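Local atomic coordinates of outer membrane protein Omp121 (Bacteroides thetaiotaomicron, PDB entry 5FQ8), a protein that probably imports nutrients across the outer membrane as a calcium-containing TonB-dependent receptor, in complex with a lipoprotein partner. Residues F194-G199 against T337-S342; P242-D247 against I341-L346; I582-I587 against G651-F656; T639-M644 against T672-F677; Q690-G695 against S733-L738. One frame throughout, in Å; residues are numbered along the deposited sequence.

Interaction 1 (F194-G199 against T337-S342); sequences FQNEFG and TPRDIS
Arg339 reaches into the loop 194-199 with its chain curled by bends at chi2 and chi3 (-61° and -54°), and three consecutive residues receive its guanidinium in different ways. Phe194 covers one face: its CG sits over the centre of the guanidinium, its CB lies 3.4 Å from Arg339 NE, and the two flat groups are 31° apart. At the edge, Gln195 O lies in the guanidinium plane and accepts a bent hydrogen bond from Arg339 NE (2.9 Å). Asn196 OD1 comes in obliquely, out of that plane, and accepts another bent one from Arg339 NH2 (2.9 Å). The arginine stands on a type I beta turn from Pro338 to Ile341, closed by Ile341 N to Pro338 O at 3.2 Å, so a turn beyond helix 330-335 is locked to the loop that follows barrel strand 177-188. Gln195 runs past Arg339 in the opposite direction, bent at chi2, with OE1 3.9 Å from Arg339 CG. That same OE1 is held by its own loop, receiving Phe198 N on a lone pair at 2.6 Å. Beside them Asp340 OD1 approaches Gly199 CA (3.6 Å) and accepts a bond from Met200 N, while Asp340 OD2 forms a salt bridge with Lys236. Glu197, part with Asp850 of a calcium site left without its ion in this chain, points its CB away from 337-342; its OE2 forms a salt bridge with Arg217.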
# COMPACT_ATOMS: atom_id res chain seq x y z
N PHE B 194 -41.43 -3.24 -13.79
CA PHE B 194 -41.67 -2.28 -12.73
C PHE B 194 -43.15 -2.01 -12.56
O PHE B 194 -43.95 -2.22 -13.46
CB PHE B 194 -40.97 -0.96 -13.04
CG PHE B 194 -39.50 -1.09 -13.15
CD1 PHE B 194 -38.75 -1.45 -12.06
CD2 PHE B 194 -38.87 -0.85 -14.35
CE1 PHE B 194 -37.40 -1.58 -12.15
CE2 PHE B 194 -37.51 -0.97 -14.45
CZ PHE B 194 -36.77 -1.34 -13.35
N GLN B 195 -43.48 -1.51 -11.39
CA GLN B 195 -44.78 -0.93 -11.12
C GLN B 195 -44.73 0.53 -11.54
O GLN B 195 -43.74 1.21 -11.28
CB GLN B 195 -45.11 -1.08 -9.64
CG GLN B 195 -45.89 0.07 -9.05
CD GLN B 195 -45.00 1.10 -8.41
OE1 GLN B 195 -45.30 2.27 -8.46
NE2 GLN B 195 -43.91 0.66 -7.82
N ASN B 196 -45.75 1.01 -12.20
CA ASN B 196 -45.83 2.43 -12.54
C ASN B 196 -47.07 3.06 -11.93
O ASN B 196 -47.63 4.01 -12.48
CB ASN B 196 -45.82 2.66 -14.06
CG ASN B 196 -44.48 2.32 -14.71
OD1 ASN B 196 -43.49 3.04 -14.54
ND2 ASN B 196 -44.45 1.25 -15.48
N GLU B 197 -47.51 2.55 -10.79
CA GLU B 197 -48.72 3.04 -10.15
C GLU B 197 -48.44 4.07 -9.07
O GLU B 197 -49.19 5.04 -8.94
CB GLU B 197 -49.49 1.86 -9.55
CG GLU B 197 -50.97 2.09 -9.39
CD GLU B 197 -51.70 0.89 -8.83
OE1 GLU B 197 -51.13 -0.22 -8.86
OE2 GLU B 197 -52.84 1.06 -8.36
N PHE B 198 -47.36 3.91 -8.30
CA PHE B 198 -47.04 4.78 -7.18
C PHE B 198 -45.63 5.34 -7.33
O PHE B 198 -44.75 4.70 -7.89
CB PHE B 198 -47.17 4.03 -5.85
CG PHE B 198 -48.36 3.12 -5.77
CD1 PHE B 198 -49.58 3.60 -5.35
CD2 PHE B 198 -48.24 1.79 -6.12
CE1 PHE B 198 -50.66 2.77 -5.27
CE2 PHE B 198 -49.32 0.95 -6.04
CZ PHE B 198 -50.53 1.44 -5.61
N GLY B 199 -45.42 6.54 -6.79
CA GLY B 199 -44.17 7.24 -6.95
C GLY B 199 -43.38 7.38 -5.67
O GLY B 199 -43.55 6.62 -4.71
N THR B 337 -34.34 4.15 -7.45
CA THR B 337 -34.88 5.35 -8.03
C THR B 337 -36.39 5.28 -7.97
O THR B 337 -36.97 4.23 -8.25
CB THR B 337 -34.43 5.50 -9.48
OG1 THR B 337 -33.01 5.47 -9.56
CG2 THR B 337 -34.94 6.80 -10.04
N PRO B 338 -37.06 6.37 -7.62
CA PRO B 338 -38.52 6.37 -7.69
C PRO B 338 -38.98 6.24 -9.13
O PRO B 338 -38.31 6.69 -10.06
CB PRO B 338 -38.90 7.74 -7.11
CG PRO B 338 -37.73 8.16 -6.33
CD PRO B 338 -36.54 7.61 -7.04
N ARG B 339 -40.16 5.65 -9.30
CA ARG B 339 -40.70 5.45 -10.64
C ARG B 339 -41.01 6.75 -11.35
O ARG B 339 -41.23 6.72 -12.55
CB ARG B 339 -41.97 4.61 -10.60
CG ARG B 339 -41.81 3.28 -9.93
CD ARG B 339 -40.80 2.42 -10.62
NE ARG B 339 -41.12 2.30 -12.02
CZ ARG B 339 -40.31 2.65 -13.02
NH1 ARG B 339 -39.11 3.12 -12.75
NH2 ARG B 339 -40.70 2.50 -14.27
N ASP B 340 -41.03 7.87 -10.65
CA ASP B 340 -41.40 9.13 -11.28
C ASP B 340 -40.21 10.01 -11.64
O ASP B 340 -40.40 11.04 -12.27
CB ASP B 340 -42.34 9.91 -10.37
CG ASP B 340 -41.71 10.19 -9.03
OD1 ASP B 340 -41.51 9.23 -8.25
OD2 ASP B 340 -41.43 11.37 -8.75
N ILE B 341 -39.01 9.62 -11.24
CA ILE B 341 -37.83 10.47 -11.34
C ILE B 341 -37.12 10.21 -12.65
O ILE B 341 -36.94 9.06 -13.06
CB ILE B 341 -36.88 10.22 -10.15
CG1 ILE B 341 -37.58 10.59 -8.85
CG2 ILE B 341 -35.62 11.03 -10.32
CD1 ILE B 341 -38.11 11.98 -8.82
N SER B 342 -36.71 11.28 -13.33
CA SER B 342 -36.02 11.17 -14.61
C SER B 342 -34.54 10.91 -14.37
O SER B 342 -33.82 11.81 -13.94
CB SER B 342 -36.23 12.44 -15.42
OG SER B 342 -35.49 12.40 -16.62

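Interaction 2 (P242-D247 against I341-L346); sequences PDNIKD and ISIIGL
Two irregular loop turns meet here, one between strand 232-237 and barrel strand 252-264, the other between helices 330-335 and 368-374. The first has helical backbone angles from Asn244 on, and its turn is tied by Asp247 N to Asp243 O at 2.7 Å. Asn244 carries the polar part. Its CG stands between the backbone N and the carbonyl carbon (chi1 60°), which aims ND2 at Ile341 O, a nearly straight bond of 3.1 Å (169° at the hydrogen) lying close to the amide plane. The amide's other end, OD1, accepts Arg339 NH1, so both ends of the group are fixed and its rotation is set. A water bridges the two backbones, donating to Asn244 O (2.9 Å) and accepting from Ile344 N (3.0 Å). These loops form part of the surface that receives the lipoprotein BT_2262: Asp247 OD2 takes hydrogen bonds from Ser4 and Thr5 of that chain, and Asp247 O takes one from its Lys3. Apolar contacts flank the polar seam. Ile245 and Ile343 cross obliquely, CG1 of Ile245 3.6 Å from CD1 of Ile343, although the CB of Ile245 points away from the opposite segment. Ile344, with CG1 in the crowded position, turns CG2 instead onto Asp247, where it lies 3.4 Å from the backbone O and 4.1 Å from CB.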
# COMPACT_ATOMS: atom_id res chain seq x y z
N PRO B 242 -42.03 5.41 -17.14
CA PRO B 242 -41.77 3.97 -17.20
C PRO B 242 -40.47 3.61 -17.88
O PRO B 242 -39.93 2.54 -17.62
CB PRO B 242 -42.97 3.44 -17.98
CG PRO B 242 -44.00 4.48 -17.85
CD PRO B 242 -43.28 5.76 -17.82
N ASP B 243 -39.96 4.47 -18.75
CA ASP B 243 -38.75 4.18 -19.49
C ASP B 243 -37.50 4.70 -18.81
O ASP B 243 -36.43 4.67 -19.42
CB ASP B 243 -38.85 4.79 -20.89
CG ASP B 243 -39.22 3.77 -21.93
OD1 ASP B 243 -39.74 2.71 -21.53
OD2 ASP B 243 -38.97 4.03 -23.13
N ASN B 244 -37.58 5.14 -17.56
CA ASN B 244 -36.48 5.92 -17.02
C ASN B 244 -35.22 5.09 -16.87
O ASN B 244 -34.14 5.51 -17.29
CB ASN B 244 -36.89 6.56 -15.70
CG ASN B 244 -37.28 5.56 -14.67
OD1 ASN B 244 -37.36 4.38 -14.95
ND2 ASN B 244 -37.54 6.03 -13.46
N ILE B 245 -35.33 3.88 -16.33
CA ILE B 245 -34.15 3.04 -16.24
C ILE B 245 -33.73 2.56 -17.62
O ILE B 245 -32.53 2.48 -17.91
CB ILE B 245 -34.41 1.87 -15.27
CG1 ILE B 245 -34.57 2.44 -13.87
CG2 ILE B 245 -33.29 0.86 -15.33
CD1 ILE B 245 -34.74 1.41 -12.83
N LYS B 246 -34.69 2.23 -18.48
CA LYS B 246 -34.35 1.76 -19.82
C LYS B 246 -33.60 2.83 -20.60
O LYS B 246 -32.67 2.52 -21.35
CB LYS B 246 -35.62 1.35 -20.57
CG LYS B 246 -35.38 0.63 -21.91
CD LYS B 246 -36.57 0.72 -22.84
CE LYS B 246 -36.39 -0.11 -24.10
NZ LYS B 246 -35.11 0.21 -24.80
N ASP B 247 -34.00 4.08 -20.46
CA ASP B 247 -33.36 5.17 -21.18
C ASP B 247 -31.97 5.48 -20.67
O ASP B 247 -31.25 6.24 -21.31
CB ASP B 247 -34.22 6.43 -21.09
CG ASP B 247 -35.44 6.35 -21.93
OD1 ASP B 247 -35.66 5.28 -22.51
OD2 ASP B 247 -36.17 7.35 -22.02
N ILE B 341 -39.01 9.62 -11.24
CA ILE B 341 -37.83 10.47 -11.34
C ILE B 341 -37.12 10.21 -12.65
O ILE B 341 -36.94 9.06 -13.06
CB ILE B 341 -36.88 10.22 -10.15
CG1 ILE B 341 -37.58 10.59 -8.85
CG2 ILE B 341 -35.62 11.03 -10.32
CD1 ILE B 341 -38.11 11.98 -8.82
N SER B 342 -36.71 11.28 -13.33
CA SER B 342 -36.02 11.17 -14.61
C SER B 342 -34.54 10.91 -14.37
O SER B 342 -33.82 11.81 -13.94
CB SER B 342 -36.23 12.44 -15.42
OG SER B 342 -35.49 12.40 -16.62
N ILE B 343 -34.09 9.70 -14.69
CA ILE B 343 -32.69 9.35 -14.47
C ILE B 343 -31.77 10.09 -15.44
O ILE B 343 -30.75 10.64 -15.03
CB ILE B 343 -32.49 7.83 -14.60
CG1 ILE B 343 -33.23 7.12 -13.50
CG2 ILE B 343 -31.05 7.48 -14.49
CD1 ILE B 343 -32.93 5.67 -13.49
N ILE B 344 -32.10 10.10 -16.73
CA ILE B 344 -31.21 10.76 -17.67
C ILE B 344 -31.19 12.25 -17.45
O ILE B 344 -30.36 12.96 -18.03
CB ILE B 344 -31.58 10.46 -19.13
CG1 ILE B 344 -32.97 11.02 -19.43
CG2 ILE B 344 -31.46 9.00 -19.42
CD1 ILE B 344 -33.44 10.68 -20.78
N GLY B 345 -32.09 12.76 -16.64
CA GLY B 345 -31.99 14.15 -16.25
C GLY B 345 -31.00 14.44 -15.15
O GLY B 345 -30.91 15.58 -14.70
N LEU B 346 -30.25 13.43 -14.71
CA LEU B 346 -29.28 13.59 -13.65
C LEU B 346 -27.84 13.68 -14.13
O LEU B 346 -26.96 13.85 -13.29
CB LEU B 346 -29.40 12.43 -12.66
CG LEU B 346 -30.74 12.15 -12.01
CD1 LEU B 346 -30.68 10.76 -11.47
CD2 LEU B 346 -30.99 13.14 -10.91
O HOH W 1 -34.48 8.35 -17.39

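Interaction 3 (I582-I587 against G651-F656); sequences ITFGKI and GLNMAF
Phe584 CG is anti to the backbone N (chi1 -171°), and the side chain leans along the neighbouring strand. Its CB rests on Ala655 CB at 3.9 Å; farther out, the CD2 and CE2 edge of the ring faces the side-chain amide of Asn653, ring and amide being 71° apart. Beneath it, strands 582-596 and 643-656 of the barrel run antiparallel, with Phe584 opposite Ala655 and Lys586 opposite Asn653 as hydrogen-bonded pairs. Ala655 N gives to Phe584 O at 2.7 Å, and Lys586 N to Asn653 O at 2.8 Å. Ala655 O accepts both Phe584 N (3.2 Å) and, weakly, Thr583 N, a classic beta bulge. On the other face Ile587 CB comes 4.5 Å from Leu652 CD1. Lys586 sends NZ to Ser567 OG and to Lys38 O near the start of the modelled chain. The polar Lys586 and Asn653 thus share one face with Phe584 and Ala655, while the other carries apolar side chains (Ile582, Ile587, Leu652, Met654, Phe656), consistent with a barrel wall dividing its interior from lipid.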
# COMPACT_ATOMS: atom_id res chain seq x y z
N ILE B 582 -27.97 -48.20 -42.78
CA ILE B 582 -27.24 -47.87 -41.57
C ILE B 582 -25.85 -47.41 -41.99
O ILE B 582 -24.98 -48.23 -42.31
CB ILE B 582 -27.18 -49.07 -40.62
CG1 ILE B 582 -28.58 -49.60 -40.38
CG2 ILE B 582 -26.54 -48.67 -39.32
CD1 ILE B 582 -28.57 -50.88 -39.66
N THR B 583 -25.63 -46.10 -42.00
CA THR B 583 -24.32 -45.59 -42.37
C THR B 583 -23.27 -45.96 -41.34
O THR B 583 -22.14 -46.31 -41.69
CB THR B 583 -24.37 -44.07 -42.52
OG1 THR B 583 -25.45 -43.69 -43.37
CG2 THR B 583 -23.07 -43.57 -43.10
N PHE B 584 -23.62 -45.88 -40.06
CA PHE B 584 -22.65 -46.03 -38.99
C PHE B 584 -23.38 -46.56 -37.77
O PHE B 584 -24.51 -46.16 -37.49
CB PHE B 584 -21.95 -44.70 -38.70
CG PHE B 584 -20.79 -44.80 -37.75
CD1 PHE B 584 -19.66 -45.51 -38.11
CD2 PHE B 584 -20.83 -44.17 -36.52
CE1 PHE B 584 -18.59 -45.60 -37.24
CE2 PHE B 584 -19.76 -44.26 -35.66
CZ PHE B 584 -18.64 -44.98 -36.02
N GLY B 585 -22.74 -47.49 -37.07
CA GLY B 585 -23.29 -48.08 -35.87
C GLY B 585 -22.18 -48.55 -34.96
O GLY B 585 -21.52 -49.55 -35.24
N LYS B 586 -21.96 -47.82 -33.87
CA LYS B 586 -20.82 -48.01 -32.97
C LYS B 586 -21.34 -48.06 -31.55
O LYS B 586 -22.15 -47.21 -31.16
CB LYS B 586 -19.83 -46.86 -33.14
CG LYS B 586 -18.77 -46.73 -32.09
CD LYS B 586 -18.23 -45.32 -32.11
CE LYS B 586 -17.02 -45.12 -31.21
NZ LYS B 586 -15.78 -45.71 -31.80
N ILE B 587 -20.89 -49.03 -30.77
CA ILE B 587 -21.27 -49.15 -29.37
C ILE B 587 -20.02 -48.94 -28.51
O ILE B 587 -18.92 -49.37 -28.89
CB ILE B 587 -21.97 -50.49 -29.08
CG1 ILE B 587 -22.59 -50.48 -27.69
CG2 ILE B 587 -21.02 -51.63 -29.20
CD1 ILE B 587 -23.18 -51.78 -27.27
N GLY B 651 -22.31 -46.07 -24.24
CA GLY B 651 -22.85 -45.16 -25.23
C GLY B 651 -23.08 -45.83 -26.57
O GLY B 651 -22.47 -46.85 -26.89
N LEU B 652 -23.97 -45.22 -27.36
CA LEU B 652 -24.36 -45.72 -28.68
C LEU B 652 -24.41 -44.58 -29.68
O LEU B 652 -24.99 -43.52 -29.41
CB LEU B 652 -25.72 -46.43 -28.64
CG LEU B 652 -26.28 -46.96 -29.96
CD1 LEU B 652 -25.33 -47.92 -30.60
CD2 LEU B 652 -27.57 -47.64 -29.71
N ASN B 653 -23.85 -44.81 -30.86
CA ASN B 653 -23.75 -43.82 -31.92
C ASN B 653 -24.15 -44.50 -33.23
O ASN B 653 -23.56 -45.51 -33.61
CB ASN B 653 -22.33 -43.27 -31.99
CG ASN B 653 -22.16 -42.19 -33.03
OD1 ASN B 653 -23.11 -41.53 -33.41
ND2 ASN B 653 -20.94 -41.99 -33.47
N MET B 654 -25.16 -43.95 -33.91
CA MET B 654 -25.60 -44.51 -35.18
C MET B 654 -25.92 -43.40 -36.17
O MET B 654 -26.45 -42.35 -35.81
CB MET B 654 -26.82 -45.40 -35.03
CG MET B 654 -26.57 -46.72 -34.35
SD MET B 654 -28.03 -47.72 -34.38
CE MET B 654 -27.47 -49.19 -33.56
N ALA B 655 -25.61 -43.66 -37.44
CA ALA B 655 -25.98 -42.77 -38.53
C ALA B 655 -26.74 -43.58 -39.57
O ALA B 655 -26.60 -44.80 -39.66
CB ALA B 655 -24.76 -42.10 -39.14
N PHE B 656 -27.57 -42.89 -40.35
CA PHE B 656 -28.40 -43.55 -41.35
C PHE B 656 -28.46 -42.71 -42.61
O PHE B 656 -28.19 -41.50 -42.60
CB PHE B 656 -29.82 -43.80 -40.84
CG PHE B 656 -29.89 -44.44 -39.49
CD1 PHE B 656 -29.76 -45.81 -39.36
CD2 PHE B 656 -30.10 -43.69 -38.35
CE1 PHE B 656 -29.84 -46.42 -38.13
CE2 PHE B 656 -30.17 -44.28 -37.12
CZ PHE B 656 -30.04 -45.64 -37.00

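Interaction 4 (T639-M644 against T672-F677); sequences TLSPEM and TDKQIF
Asp673 O is gripped twice from the opposite strand: Met644 N donates to it at 3.1 Å, and Glu643 CA adds a CA-H...O contact at 3.4 Å. Asp673 N returns a bond to Met644 O (2.9 Å), completing an antiparallel hydrogen-bonded pair. The pair lies toward the open end of the beta hairpin formed by strands 643-656 and 661-680, just before the second strand is interrupted at Lys674, whose backbone takes left-handed angles (53°/28°). Lys674 folds back so that NZ makes a salt bridge with Asp673 OD2 at 2.9 Å. Glu643 extends over the break, chi1 161°, bringing OE1 to Gln675 CB (3.2 Å) and OE2 to Thr672 CG2 (3.2 Å); OE1 also accepts a hydrogen bond from Asn596 ND2. An alanine here would lack the carboxylate and its bond from Asn596 ND2, and would probably leave the flanks of Thr672 and Gln675 less well packed, though the backbone bond to Asn596 could remain. Across the interruption, Leu640 and Ile676 cross obliquely, Leu640 CD2 4.0 Å from Ile676 CG1, while Ile676 CD1 lies against Ser641 O.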
# COMPACT_ATOMS: atom_id res chain seq x y z
N THR B 639 -2.41 -36.68 7.16
CA THR B 639 -3.04 -37.96 6.90
C THR B 639 -3.81 -37.97 5.60
O THR B 639 -4.40 -38.99 5.25
CB THR B 639 -3.98 -38.31 8.05
OG1 THR B 639 -4.67 -37.13 8.45
CG2 THR B 639 -3.21 -38.85 9.21
N LEU B 640 -3.82 -36.86 4.86
CA LEU B 640 -4.43 -36.81 3.55
C LEU B 640 -3.99 -37.98 2.69
O LEU B 640 -2.86 -38.44 2.78
CB LEU B 640 -4.07 -35.51 2.85
CG LEU B 640 -4.47 -34.27 3.62
CD1 LEU B 640 -4.02 -33.05 2.86
CD2 LEU B 640 -5.96 -34.29 3.76
N SER B 641 -4.92 -38.46 1.87
CA SER B 641 -4.66 -39.38 0.78
C SER B 641 -5.16 -38.75 -0.52
O SER B 641 -5.92 -37.78 -0.49
CB SER B 641 -5.38 -40.71 1.02
OG SER B 641 -6.76 -40.48 1.11
N PRO B 642 -4.74 -39.26 -1.67
CA PRO B 642 -5.11 -38.61 -2.93
C PRO B 642 -6.59 -38.71 -3.23
O PRO B 642 -7.33 -39.47 -2.62
CB PRO B 642 -4.29 -39.37 -3.98
CG PRO B 642 -3.20 -40.00 -3.21
CD PRO B 642 -3.77 -40.34 -1.89
N GLU B 643 -7.02 -37.90 -4.19
CA GLU B 643 -8.38 -37.99 -4.70
C GLU B 643 -8.44 -38.99 -5.84
O GLU B 643 -7.48 -39.17 -6.59
CB GLU B 643 -8.86 -36.61 -5.17
CG GLU B 643 -10.05 -36.64 -6.13
CD GLU B 643 -10.51 -35.27 -6.59
OE1 GLU B 643 -10.41 -34.30 -5.82
OE2 GLU B 643 -11.00 -35.16 -7.74
N MET B 644 -9.57 -39.67 -5.96
CA MET B 644 -9.76 -40.66 -7.01
C MET B 644 -11.16 -40.49 -7.55
O MET B 644 -12.13 -40.62 -6.81
CB MET B 644 -9.55 -42.07 -6.48
CG MET B 644 -9.14 -43.06 -7.52
SD MET B 644 -7.56 -42.66 -8.24
CE MET B 644 -6.55 -42.55 -6.80
N THR B 672 -16.51 -38.89 -7.61
CA THR B 672 -15.29 -38.23 -7.17
C THR B 672 -15.13 -38.43 -5.66
O THR B 672 -15.94 -37.93 -4.88
CB THR B 672 -15.33 -36.75 -7.52
OG1 THR B 672 -15.56 -36.62 -8.93
CG2 THR B 672 -14.03 -36.09 -7.16
N ASP B 673 -14.10 -39.17 -5.26
CA ASP B 673 -13.90 -39.56 -3.88
C ASP B 673 -12.63 -38.95 -3.30
O ASP B 673 -11.71 -38.58 -4.03
CB ASP B 673 -13.82 -41.08 -3.75
CG ASP B 673 -14.17 -41.55 -2.36
OD1 ASP B 673 -14.89 -40.83 -1.65
OD2 ASP B 673 -13.74 -42.65 -1.97
N LYS B 674 -12.59 -38.87 -1.98
CA LYS B 674 -11.43 -38.41 -1.22
C LYS B 674 -10.91 -37.06 -1.69
O LYS B 674 -9.72 -36.77 -1.56
CB LYS B 674 -10.29 -39.44 -1.26
CG LYS B 674 -10.70 -40.87 -0.98
CD LYS B 674 -11.46 -41.01 0.32
CE LYS B 674 -11.44 -42.45 0.83
NZ LYS B 674 -11.47 -43.44 -0.29
N GLN B 675 -11.77 -36.21 -2.24
CA GLN B 675 -11.34 -34.88 -2.62
C GLN B 675 -10.95 -34.08 -1.39
O GLN B 675 -11.72 -33.96 -0.43
CB GLN B 675 -12.46 -34.20 -3.40
CG GLN B 675 -12.80 -32.79 -3.02
CD GLN B 675 -14.13 -32.37 -3.61
OE1 GLN B 675 -14.52 -31.22 -3.54
NE2 GLN B 675 -14.82 -33.32 -4.20
N ILE B 676 -9.73 -33.53 -1.40
CA ILE B 676 -9.25 -32.75 -0.27
C ILE B 676 -9.94 -31.39 -0.25
O ILE B 676 -9.96 -30.67 -1.24
CB ILE B 676 -7.73 -32.57 -0.34
CG1 ILE B 676 -7.01 -33.88 -0.06
CG2 ILE B 676 -7.29 -31.59 0.67
CD1 ILE B 676 -6.51 -34.54 -1.28
N PHE B 677 -10.46 -31.02 0.91
CA PHE B 677 -11.31 -29.85 1.00
C PHE B 677 -11.23 -29.31 2.42
O PHE B 677 -11.09 -30.08 3.37
CB PHE B 677 -12.75 -30.23 0.63
CG PHE B 677 -13.74 -29.15 0.86
CD1 PHE B 677 -13.83 -28.08 0.01
CD2 PHE B 677 -14.61 -29.22 1.91
CE1 PHE B 677 -14.75 -27.10 0.20
CE2 PHE B 677 -15.53 -28.23 2.12
CZ PHE B 677 -15.60 -27.16 1.25

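Interaction 5 (Q690-G695 against S733-L738); sequences QNMNLG and SLPEEL
The two backbones draw together at one end, Gly695 CA lying 3.2 Å from Ser733 O in a CA-H...O contact, and diverge to a CA separation of 9.0 Å between Gln690 and Leu738. Glycine suits the close end, since a CB at Gly695 would run into Ser733 O. Leu694 and Leu734 lie side by side and point the same way, Leu694 CD1 meeting Leu734 CD2 at 3.6 Å. The ring of Pro735 crosses Leu694 at about a right angle, its CD 3.9 Å from Leu694 CD2. At the wide end Met692, with CG in the crowded position (chi1 46°), meets Leu738 tip to tip, SD to CD1 at 4.1 Å. Gln690 NE2 passes Leu738 CD1 and hydrogen-bonds a polar side chain of another protein chain. An alanine at Leu694 would remove both methyl branches and would probably loosen the hold on Leu734 and Pro735. Strand 689-693 pairs antiparallel with 661-680, whose Phe677 and Leu679 pack against Leu694, so the loop after strand 716-731 is laid against that strand pair.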
# COMPACT_ATOMS: atom_id res chain seq x y z
N GLN B 690 -11.12 -27.98 8.88
CA GLN B 690 -10.06 -28.98 8.86
C GLN B 690 -9.97 -29.53 7.46
O GLN B 690 -11.00 -29.83 6.85
CB GLN B 690 -10.30 -30.10 9.86
CG GLN B 690 -9.21 -31.13 9.82
CD GLN B 690 -9.45 -32.29 10.74
OE1 GLN B 690 -8.60 -33.17 10.87
NE2 GLN B 690 -10.60 -32.30 11.39
N ASN B 691 -8.76 -29.63 6.93
CA ASN B 691 -8.57 -30.20 5.62
C ASN B 691 -8.65 -31.72 5.73
O ASN B 691 -7.86 -32.33 6.45
CB ASN B 691 -7.21 -29.79 5.04
CG ASN B 691 -7.10 -28.32 4.83
OD1 ASN B 691 -8.08 -27.62 4.66
ND2 ASN B 691 -5.87 -27.83 4.82
N MET B 692 -9.60 -32.33 5.03
CA MET B 692 -9.63 -33.78 5.03
C MET B 692 -10.21 -34.27 3.72
O MET B 692 -10.75 -33.49 2.93
CB MET B 692 -10.41 -34.32 6.22
CG MET B 692 -11.73 -33.63 6.50
SD MET B 692 -12.21 -33.74 8.23
CE MET B 692 -11.50 -35.29 8.70
N ASN B 693 -10.06 -35.57 3.48
CA ASN B 693 -10.63 -36.20 2.31
C ASN B 693 -12.13 -36.33 2.44
O ASN B 693 -12.62 -36.92 3.41
CB ASN B 693 -10.01 -37.59 2.12
CG ASN B 693 -8.51 -37.54 2.01
OD1 ASN B 693 -7.81 -37.98 2.90
ND2 ASN B 693 -8.01 -37.00 0.92
N LEU B 694 -12.87 -35.81 1.47
CA LEU B 694 -14.32 -35.86 1.55
C LEU B 694 -14.84 -37.23 1.11
O LEU B 694 -14.10 -38.16 0.83
CB LEU B 694 -14.95 -34.78 0.69
CG LEU B 694 -14.75 -33.32 1.06
CD1 LEU B 694 -15.72 -32.47 0.30
CD2 LEU B 694 -14.93 -33.13 2.53
N GLY B 695 -16.15 -37.33 1.08
CA GLY B 695 -16.80 -38.49 0.51
C GLY B 695 -16.95 -38.37 -0.99
O GLY B 695 -16.28 -37.57 -1.66
N SER B 733 -21.47 -38.52 0.89
CA SER B 733 -21.22 -38.35 2.31
C SER B 733 -20.22 -37.22 2.50
O SER B 733 -19.35 -36.99 1.66
CB SER B 733 -20.69 -39.62 2.96
OG SER B 733 -19.49 -40.04 2.35
N LEU B 734 -20.39 -36.49 3.59
CA LEU B 734 -19.41 -35.57 4.09
C LEU B 734 -19.02 -36.03 5.48
O LEU B 734 -19.91 -36.34 6.28
CB LEU B 734 -19.96 -34.15 4.14
CG LEU B 734 -20.06 -33.47 2.78
CD1 LEU B 734 -20.76 -32.17 2.91
CD2 LEU B 734 -18.69 -33.25 2.20
N PRO B 735 -17.72 -36.13 5.80
CA PRO B 735 -17.29 -36.72 7.07
C PRO B 735 -18.16 -36.40 8.28
O PRO B 735 -18.31 -35.24 8.67
CB PRO B 735 -15.88 -36.15 7.23
CG PRO B 735 -15.40 -36.10 5.86
CD PRO B 735 -16.57 -35.73 4.99
N GLU B 736 -18.73 -37.46 8.86
CA GLU B 736 -19.76 -37.31 9.88
C GLU B 736 -19.26 -36.50 11.05
O GLU B 736 -19.98 -35.65 11.59
CB GLU B 736 -20.20 -38.69 10.39
CG GLU B 736 -21.14 -39.47 9.48
CD GLU B 736 -21.41 -40.88 10.01
OE1 GLU B 736 -20.69 -41.29 10.95
OE2 GLU B 736 -22.32 -41.56 9.50
N GLU B 737 -18.00 -36.72 11.43
CA GLU B 737 -17.47 -36.19 12.68
C GLU B 737 -17.56 -34.69 12.77
O GLU B 737 -17.55 -34.16 13.87
CB GLU B 737 -16.02 -36.64 12.84
CG GLU B 737 -15.85 -38.12 12.59
CD GLU B 737 -15.62 -38.43 11.14
OE1 GLU B 737 -14.90 -37.65 10.49
OE2 GLU B 737 -16.17 -39.43 10.65
N LEU B 738 -17.70 -34.00 11.65
CA LEU B 738 -17.80 -32.55 11.64
C LEU B 738 -19.17 -32.07 11.22
O LEU B 738 -19.31 -30.89 10.88
CB LEU B 738 -16.74 -31.95 10.72
CG LEU B 738 -15.31 -31.73 11.17
CD1 LEU B 738 -14.59 -33.02 11.44
CD2 LEU B 738 -14.60 -30.96 10.09

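How the interactions relate
From the N terminus, 194-199 opens interaction 1 and 242-247 opens interaction 2; both close on the loop 337-346, sharing Ile341 and Ser342, so the second loop is nested almost wholly in the first. Arg339 and Asn244 join the two directly. Interactions 3 and 4 cross: 582-587 and 639-644 open before 651-656 and 672-677 close. Both use strand 643-656, pairing it with 582-596 and 661-680 respectively, with centres about 38 Å apart. Interaction 5 follows in series and touches interaction 4 where Leu694 N bonds Gln675 O, so that the strand pair 661-680 and 689-693 is joined to the loop after strand 716-731. Interactions 1 and 2 lie on the other side of the chain's centre from interaction 4.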